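Local coordinates for protein zinc chaperone AztD (Citrobacter koseri, PDB 6CMK) that acts as a periplasmic zinc chaperone, binding zinc ions and handing one directly to the solute-binding protein AztC of the AztABCD transport system, at residues E318-N323 against S335-P341; D350-R354 against T365-K369. The contacts are given in a common frame with arbitrary orientation. Residue numbers count along the deposited sequence, not the author numbering.

Contact 1 (E318-N323 against S335-P341). With EDO (1,2-ethanediol), chain L.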
ATOM      1  N   GLU B 318      12.181 -29.295 -11.914  1.00 18.36           N
ATOM      2  CA  GLU B 318      12.870 -29.719 -13.128  1.00 19.05           C
ATOM      3  C   GLU B 318      12.041 -30.690 -13.958  1.00 19.57           C
ATOM      4  O   GLU B 318      12.297 -30.828 -15.158  1.00 20.06           O
ATOM      5  CB  GLU B 318      14.213 -30.350 -12.763  1.00 21.11           C
ATOM      6  CG  GLU B 318      14.080 -31.631 -11.958  1.00 23.45           C
ATOM      7  CD  GLU B 318      15.416 -32.233 -11.585  1.00 32.47           C
ATOM      8  OE1 GLU B 318      15.500 -32.869 -10.510  1.00 28.48           O
ATOM      9  OE2 GLU B 318      16.380 -32.069 -12.364  1.00 26.60           O
ATOM     10  N   ASP B 319      11.040 -31.332 -13.358  1.00 19.51           N
ATOM     11  CA  ASP B 319      10.171 -32.251 -14.078  1.00 21.55           C
ATOM     12  C   ASP B 319       9.231 -31.547 -15.048  1.00 21.84           C
ATOM     13  O   ASP B 319       8.510 -32.230 -15.786  1.00 22.74           O
ATOM     14  CB  ASP B 319       9.350 -33.094 -13.091  1.00 21.40           C
ATOM     15  CG  ASP B 319       8.641 -32.261 -12.046  1.00 22.71           C
ATOM     16  OD1 ASP B 319       8.509 -31.042 -12.252  1.00 20.42           O
ATOM     17  OD2 ASP B 319       8.218 -32.829 -11.014  1.00 27.95           O
ATOM     18  N   GLY B 320       9.226 -30.218 -15.079  1.00 19.12           N
ATOM     19  CA  GLY B 320       8.319 -29.477 -15.929  1.00 19.40           C
ATOM     20  C   GLY B 320       7.041 -29.037 -15.255  1.00 20.85           C
ATOM     21  O   GLY B 320       6.157 -28.502 -15.930  1.00 21.21           O
ATOM     22  N   LYS B 321       6.915 -29.242 -13.954  1.00 17.92           N
ATOM     23  CA  LYS B 321       5.671 -28.974 -13.251  1.00 17.94           C
ATOM     24  C   LYS B 321       5.740 -27.665 -12.474  1.00 18.80           C
ATOM     25  O   LYS B 321       6.776 -27.285 -11.920  1.00 17.80           O
ATOM     26  CB  LYS B 321       5.322 -30.102 -12.280  1.00 17.71           C
ATOM     27  CG  LYS B 321       4.985 -31.441 -12.924  1.00 20.27           C
ATOM     28  CD  LYS B 321       4.376 -32.347 -11.863  1.00 27.98           C
ATOM     29  CE  LYS B 321       4.136 -33.764 -12.342  1.00 30.90           C
ATOM     30  NZ  LYS B 321       3.325 -34.496 -11.323  1.00 31.14           N
ATOM     31  N   LEU B 322       4.606 -26.985 -12.435  1.00 16.20           N
ATOM     32  CA  LEU B 322       4.404 -25.851 -11.549  1.00 15.47           C
ATOM     33  C   LEU B 322       3.684 -26.358 -10.309  1.00 17.26           C
ATOM     34  O   LEU B 322       2.709 -27.105 -10.425  1.00 17.64           O
ATOM     35  CB  LEU B 322       3.586 -24.768 -12.252  1.00 15.14           C
ATOM     36  CG  LEU B 322       3.373 -23.482 -11.442  1.00 17.01           C
ATOM     37  CD1 LEU B 322       4.684 -22.768 -11.192  1.00 17.94           C
ATOM     38  CD2 LEU B 322       2.396 -22.570 -12.150  1.00 23.48           C
ATOM     39  N   ASN B 323       4.183 -25.990  -9.128  1.00 15.86           N
ATOM     40  CA  ASN B 323       3.627 -26.483  -7.873  1.00 16.20           C
ATOM     41  C   ASN B 323       3.110 -25.316  -7.044  1.00 18.05           C
ATOM     42  O   ASN B 323       3.821 -24.330  -6.836  1.00 15.91           O
ATOM     43  CB  ASN B 323       4.662 -27.275  -7.070  1.00 16.43           C
ATOM     44  CG  ASN B 323       5.326 -28.360  -7.880  1.00 19.63           C
ATOM     45  OD1 ASN B 323       4.904 -29.512  -7.842  1.00 21.46           O
ATOM     46  ND2 ASN B 323       6.387 -28.006  -8.606  1.00 18.80           N
ATOM     47  N   SER B 335      -0.195 -29.591  -8.222  1.00 24.44           N
ATOM     48  CA  SER B 335       0.844 -29.478  -9.238  1.00 22.86           C
ATOM     49  C   SER B 335       0.215 -29.650 -10.612  1.00 27.10           C
ATOM     50  O   SER B 335      -0.787 -30.350 -10.764  1.00 26.82           O
ATOM     51  CB  SER B 335       1.941 -30.534  -9.044  1.00 32.08           C
ATOM     52  OG  SER B 335       2.493 -30.461  -7.743  1.00 42.36           O
ATOM     53  N   VAL B 336       0.819 -29.019 -11.616  1.00 21.66           N
ATOM     54  CA  VAL B 336       0.360 -29.131 -12.997  1.00 17.50           C
ATOM     55  C   VAL B 336       1.572 -29.101 -13.920  1.00 17.45           C
ATOM     56  O   VAL B 336       2.508 -28.324 -13.709  1.00 21.48           O
ATOM     57  CB  VAL B 336      -0.643 -28.010 -13.356  1.00 18.14           C
ATOM     58  CG1 VAL B 336       0.035 -26.641 -13.392  1.00 25.07           C
ATOM     59  CG2 VAL B 336      -1.320 -28.299 -14.689  1.00 26.75           C
ATOM     60  N   ARG B 337       1.557 -29.953 -14.944  0.56 18.18           N
ATOM     61  CA  ARG B 337       2.629 -29.972 -15.931  0.56 18.54           C
ATOM     62  C   ARG B 337       2.482 -28.787 -16.878  0.56 22.98           C
ATOM     63  O   ARG B 337       1.407 -28.566 -17.444  0.56 24.96           O
ATOM     64  CB  ARG B 337       2.605 -31.285 -16.713  0.56 22.40           C
ATOM     65  CG  ARG B 337       3.719 -31.411 -17.731  0.56 24.21           C
ATOM     66  CD  ARG B 337       3.916 -32.859 -18.159  0.56 25.51           C
ATOM     67  NE  ARG B 337       4.528 -33.626 -17.082  0.56 34.39           N
ATOM     68  CZ  ARG B 337       5.818 -33.558 -16.763  0.56 32.54           C
ATOM     69  NH1 ARG B 337       6.635 -32.763 -17.448  0.56 23.30           N
ATOM     70  NH2 ARG B 337       6.292 -34.283 -15.761  0.56 30.18           N
ATOM     71  N   VAL B 338       3.566 -28.028 -17.056  1.00 18.15           N
ATOM     72  CA  VAL B 338       3.564 -26.834 -17.888  1.00 17.83           C
ATOM     73  C   VAL B 338       4.527 -26.946 -19.063  1.00 22.35           C
ATOM     74  O   VAL B 338       4.200 -26.520 -20.176  1.00 23.32           O
ATOM     75  CB  VAL B 338       3.888 -25.584 -17.043  1.00 20.70           C
ATOM     76  CG1 VAL B 338       3.985 -24.339 -17.926  1.00 23.59           C
ATOM     77  CG2 VAL B 338       2.834 -25.419 -15.961  1.00 19.94           C
ATOM     78  N   THR B 339       5.727 -27.486 -18.840  1.00 19.88           N
ATOM     79  CA  THR B 339       6.716 -27.650 -19.897  1.00 20.37           C
ATOM     80  C   THR B 339       7.198 -29.099 -19.910  1.00 21.95           C
ATOM     81  O   THR B 339       6.883 -29.893 -19.015  1.00 20.10           O
ATOM     82  CB  THR B 339       7.901 -26.677 -19.714  1.00 25.19           C
ATOM     83  OG1 THR B 339       8.653 -27.022 -18.550  1.00 23.14           O
ATOM     84  CG2 THR B 339       7.428 -25.217 -19.576  1.00 25.08           C
ATOM     85  N   ASP B 340       7.943 -29.463 -20.957  1.00 22.17           N
ATOM     86  CA  ASP B 340       8.749 -30.671 -20.877  1.00 22.16           C
ATOM     87  C   ASP B 340       9.750 -30.526 -19.735  1.00 21.45           C
ATOM     88  O   ASP B 340      10.058 -29.413 -19.310  1.00 24.41           O
ATOM     89  CB  ASP B 340       9.498 -30.925 -22.181  1.00 24.57           C
ATOM     90  CG  ASP B 340       8.605 -31.472 -23.279  1.00 40.62           C
ATOM     91  OD1 ASP B 340       7.692 -32.270 -22.976  1.00 42.90           O
ATOM     92  OD2 ASP B 340       8.828 -31.108 -24.452  1.00 47.98           O
ATOM     93  N   PRO B 341      10.284 -31.637 -19.228  1.00 25.46           N
ATOM     94  CA  PRO B 341      11.305 -31.532 -18.184  1.00 21.46           C
ATOM     95  C   PRO B 341      12.482 -30.678 -18.630  1.00 24.33           C
ATOM     96  O   PRO B 341      12.847 -30.642 -19.809  1.00 28.19           O
ATOM     97  CB  PRO B 341      11.729 -32.986 -17.949  1.00 23.02           C
ATOM     98  CG  PRO B 341      10.577 -33.794 -18.388  1.00 30.00           C
ATOM     99  CD  PRO B 341       9.968 -33.042 -19.540  1.00 25.94           C
TER
HETATM  100  C1  EDO L 505       1.691 -29.416 -21.068  1.00 56.30           C
HETATM  101  O1  EDO L 505       0.570 -30.227 -20.699  1.00 56.32           O
HETATM  102  C2  EDO L 505       2.850 -30.302 -21.505  1.00 53.14           C
HETATM  103  O2  EDO L 505       4.013 -29.497 -21.730  1.00 46.41           O
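Ser335 opens the pairing through its side chain: OG donates to Asn323 OD1 at 2.6 Å, while the Asn323 amide group reaches Val315 and Thr317 on the next strand inward. Val336 then forms the hydrogen-bonded antiparallel pair with Leu322, its N 2.9 Å from Leu322 O and its O 2.8 Å from Leu322 N. These two strands form the outermost hairpin of a four-stranded propeller blade, in which strand 331-337 is the edge. Arg337, paired with Lys321 and lying on its side of the sheet, lays one guanidinium face over Lys321 CG and bonds through NH1 to Asp319 O at 2.6 Å. Past the strand, Gly320 O receives both Val338 N (2.9 Å) and Thr339 N (3.1 Å), and Val338 CG2 packs 3.8 Å from Leu322 CB. Gly320 has positive phi, and a CB there would clash with Thr339 O. Asp319 OD1 takes Lys321 N in an Asx turn and also bonds Thr317. Pro341 closes the contact, its CA 3.3 Å from Glu318 O.

Contact 2 (D350-R354 against T365-K369)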
ATOM      1  N   ASP B 350      22.134 -23.807 -18.568  1.00 44.41           N
ATOM      2  CA  ASP B 350      21.254 -23.552 -19.695  1.00 37.83           C
ATOM      3  C   ASP B 350      19.983 -22.823 -19.250  1.00 34.74           C
ATOM      4  O   ASP B 350      19.562 -22.942 -18.097  1.00 39.19           O
ATOM      5  CB  ASP B 350      20.887 -24.866 -20.379  1.00 52.21           C
ATOM      6  CG  ASP B 350      22.045 -25.455 -21.160  1.00 61.34           C
ATOM      7  OD1 ASP B 350      22.504 -24.801 -22.122  1.00 55.41           O
ATOM      8  OD2 ASP B 350      22.508 -26.560 -20.803  1.00 67.23           O
ATOM      9  N   PRO B 351      19.360 -22.057 -20.149  1.00 26.35           N
ATOM     10  CA  PRO B 351      18.079 -21.414 -19.821  1.00 27.09           C
ATOM     11  C   PRO B 351      17.034 -22.442 -19.410  1.00 20.00           C
ATOM     12  O   PRO B 351      16.961 -23.535 -19.970  1.00 23.21           O
ATOM     13  CB  PRO B 351      17.687 -20.726 -21.134  1.00 36.46           C
ATOM     14  CG  PRO B 351      18.412 -21.495 -22.192  1.00 37.98           C
ATOM     15  CD  PRO B 351      19.720 -21.855 -21.564  1.00 34.36           C
ATOM     16  N   ARG B 352      16.192 -22.101 -18.446  1.00 22.78           N
ATOM     17  CA  ARG B 352      15.120 -22.794 -17.754  1.00 18.84           C
ATOM     18  C   ARG B 352      13.961 -21.862 -17.462  1.00 17.49           C
ATOM     19  O   ARG B 352      14.127 -20.640 -17.418  1.00 17.62           O
ATOM     20  CB  ARG B 352      15.610 -23.438 -16.453  1.00 24.09           C
ATOM     21  CG  ARG B 352      16.744 -24.399 -16.709  1.00 24.64           C
ATOM     22  CD  ARG B 352      16.798 -25.524 -15.704  1.00 45.83           C
ATOM     23  NE  ARG B 352      17.989 -26.329 -15.940  1.00 62.76           N
ATOM     24  CZ  ARG B 352      19.221 -25.919 -15.660  1.00 68.47           C
ATOM     25  NH1 ARG B 352      19.423 -24.719 -15.122  1.00 60.79           N
ATOM     26  NH2 ARG B 352      20.252 -26.706 -15.916  1.00 81.58           N
ATOM     27  N   PRO B 353      12.773 -22.420 -17.248  1.00 17.67           N
ATOM     28  CA  PRO B 353      11.589 -21.601 -16.961  1.00 16.62           C
ATOM     29  C   PRO B 353      11.736 -20.679 -15.756  1.00 16.75           C
ATOM     30  O   PRO B 353      12.437 -20.979 -14.787  1.00 17.15           O
ATOM     31  CB  PRO B 353      10.508 -22.656 -16.723  1.00 16.72           C
ATOM     32  CG  PRO B 353      10.918 -23.767 -17.637  1.00 18.82           C
ATOM     33  CD  PRO B 353      12.411 -23.828 -17.487  1.00 18.76           C
ATOM     34  N   ARG B 354      11.031 -19.547 -15.834  1.00 15.98           N
ATOM     35  CA  ARG B 354      10.881 -18.592 -14.743  1.00 14.77           C
ATOM     36  C   ARG B 354       9.404 -18.235 -14.628  1.00 16.51           C
ATOM     37  O   ARG B 354       8.684 -18.207 -15.634  1.00 16.92           O
ATOM     38  CB  ARG B 354      11.730 -17.324 -14.984  1.00 14.70           C
ATOM     39  CG  ARG B 354      13.250 -17.590 -15.063  1.00 16.18           C
ATOM     40  CD  ARG B 354      13.734 -18.002 -13.686  1.00 16.50           C
ATOM     41  NE  ARG B 354      15.180 -18.178 -13.571  1.00 21.64           N
ATOM     42  CZ  ARG B 354      15.820 -19.338 -13.635  1.00 28.57           C
ATOM     43  NH1 ARG B 354      15.160 -20.467 -13.845  1.00 20.40           N
ATOM     44  NH2 ARG B 354      17.140 -19.363 -13.486  1.00 24.47           N
ATOM     45  N   THR B 365       7.835 -18.878 -18.339  1.00 15.61           N
ATOM     46  CA  THR B 365       8.587 -18.847 -19.578  1.00 17.00           C
ATOM     47  C   THR B 365       9.040 -20.253 -19.938  1.00 17.81           C
ATOM     48  O   THR B 365       9.339 -21.076 -19.067  1.00 18.60           O
ATOM     49  CB  THR B 365       9.791 -17.917 -19.481  1.00 17.75           C
ATOM     50  OG1 THR B 365      10.667 -18.347 -18.428  1.00 20.84           O
ATOM     51  CG2 THR B 365       9.335 -16.492 -19.215  1.00 20.19           C
ATOM     52  N   ASP B 366       9.053 -20.526 -21.235  1.00 17.77           N
ATOM     53  CA  ASP B 366       9.485 -21.813 -21.781  1.00 18.31           C
ATOM     54  C   ASP B 366      10.530 -21.467 -22.827  1.00 22.65           C
ATOM     55  O   ASP B 366      10.242 -21.460 -24.032  1.00 23.49           O
ATOM     56  CB  ASP B 366       8.315 -22.608 -22.367  1.00 18.66           C
ATOM     57  CG  ASP B 366       8.685 -24.041 -22.675  1.00 26.99           C
ATOM     58  OD1 ASP B 366       9.896 -24.333 -22.716  1.00 31.25           O
ATOM     59  OD2 ASP B 366       7.773 -24.875 -22.887  1.00 27.02           O
ATOM     60  N   PRO B 367      11.760 -21.159 -22.399  1.00 24.01           N
ATOM     61  CA  PRO B 367      12.722 -20.564 -23.345  1.00 21.62           C
ATOM     62  C   PRO B 367      13.005 -21.428 -24.564  1.00 25.52           C
ATOM     63  O   PRO B 367      13.119 -20.892 -25.670  1.00 26.33           O
ATOM     64  CB  PRO B 367      13.979 -20.342 -22.486  1.00 23.55           C
ATOM     65  CG  PRO B 367      13.739 -21.035 -21.183  1.00 24.91           C
ATOM     66  CD  PRO B 367      12.258 -21.156 -21.013  1.00 21.31           C
ATOM     67  N   LEU B 368      13.103 -22.747 -24.401  1.00 24.44           N
ATOM     68  CA  LEU B 368      13.424 -23.610 -25.531  1.00 28.69           C
ATOM     69  C   LEU B 368      12.302 -23.674 -26.560  1.00 28.01           C
ATOM     70  O   LEU B 368      12.546 -24.113 -27.688  1.00 26.01           O
ATOM     71  CB  LEU B 368      13.755 -25.019 -25.033  1.00 33.38           C
ATOM     72  CG  LEU B 368      14.949 -25.104 -24.079  1.00 42.07           C
ATOM     73  CD1 LEU B 368      15.325 -26.555 -23.824  1.00 46.23           C
ATOM     74  CD2 LEU B 368      16.148 -24.323 -24.607  1.00 37.97           C
ATOM     75  N   LYS B 369      11.083 -23.267 -26.203  1.00 28.16           N
ATOM     76  CA  LYS B 369       9.963 -23.265 -27.134  1.00 27.82           C
ATOM     77  C   LYS B 369       9.550 -21.860 -27.558  1.00 24.34           C
ATOM     78  O   LYS B 369       8.560 -21.710 -28.280  1.00 25.77           O
ATOM     79  CB  LYS B 369       8.771 -23.994 -26.519  1.00 22.49           C
ATOM     80  CG  LYS B 369       9.039 -25.446 -26.152  1.00 39.44           C
ATOM     81  CD  LYS B 369       9.164 -26.347 -27.373  1.00 49.72           C
ATOM     82  CE  LYS B 369       9.314 -27.805 -26.960  1.00 57.65           C
ATOM     83  NZ  LYS B 369       8.104 -28.330 -26.261  1.00 59.15           N
TER
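Pro351 starts the contact with apolar packing: its CA-to-CB bond points toward 365-369, CB lying 4.0 Å from Pro367 CG and CG 4.4 Å from Leu368 CD2. Arg352 turns its CA-to-CB bond away, so that it meets the other segment through its backbone, with O 3.8 Å from Pro367 CG; this carbonyl is buried without a polar partner. Pro353 continues the proline cluster, CD standing 4.4 Å from Pro367 CD, and its CB comes within 3.1 Å of Thr365 O, another buried carbonyl that has no hydrogen-bonding partner. Pro351 and Pro353 have no amide hydrogen to donate, and both hydrogen bonds between the segments are made at Arg354. There Arg354 O accepts from Thr365 N at 2.9 Å, whereas Arg354 N is taken by the side-chain atom Thr365 OG1, also at 2.9 Å. The end of the Arg354 side chain leads away from 365-369 and folds back on its own segment, NH1 donating to Pro353 O at 2.9 Å; this side chain lies about 11 Å from a bound zinc ion without binding it. The loop thus runs into strand 355-358, the first strand of a propeller blade, beside the end of its neighbour 361-366, which passes into the 3-10 turn 367-369. Strand 392-403 of the next blade covers Arg354 and Thr365, Phe393 O binding Thr365 OG1, and strand 300-305 of the preceding blade lies against Arg352 and Arg354.

In the fold
Contact 1 and contact 2 belong to successive blades of the propeller, and the chain leaves the first at 335-341 to enter the second through the loop ending at 350-354. Contact 1 is partly buried on the outer hairpin of its blade, about 22 Å from the chain centre, and relies on backbone pairing, supplemented by side-chain hydrogen bonds from Ser335 and Arg337. Contact 2, where the loop entering the innermost strand 355-358 meets the end of 361-366, lies about 18 Å from that centre, is mostly buried and combines proline packing with two hydrogen bonds. Thr339 CG2 packs 3.3 Å from Asp366 OD2, and a long, weak ion pair spans 3.4 Å from Asp340 OD2 to Lys369 NZ.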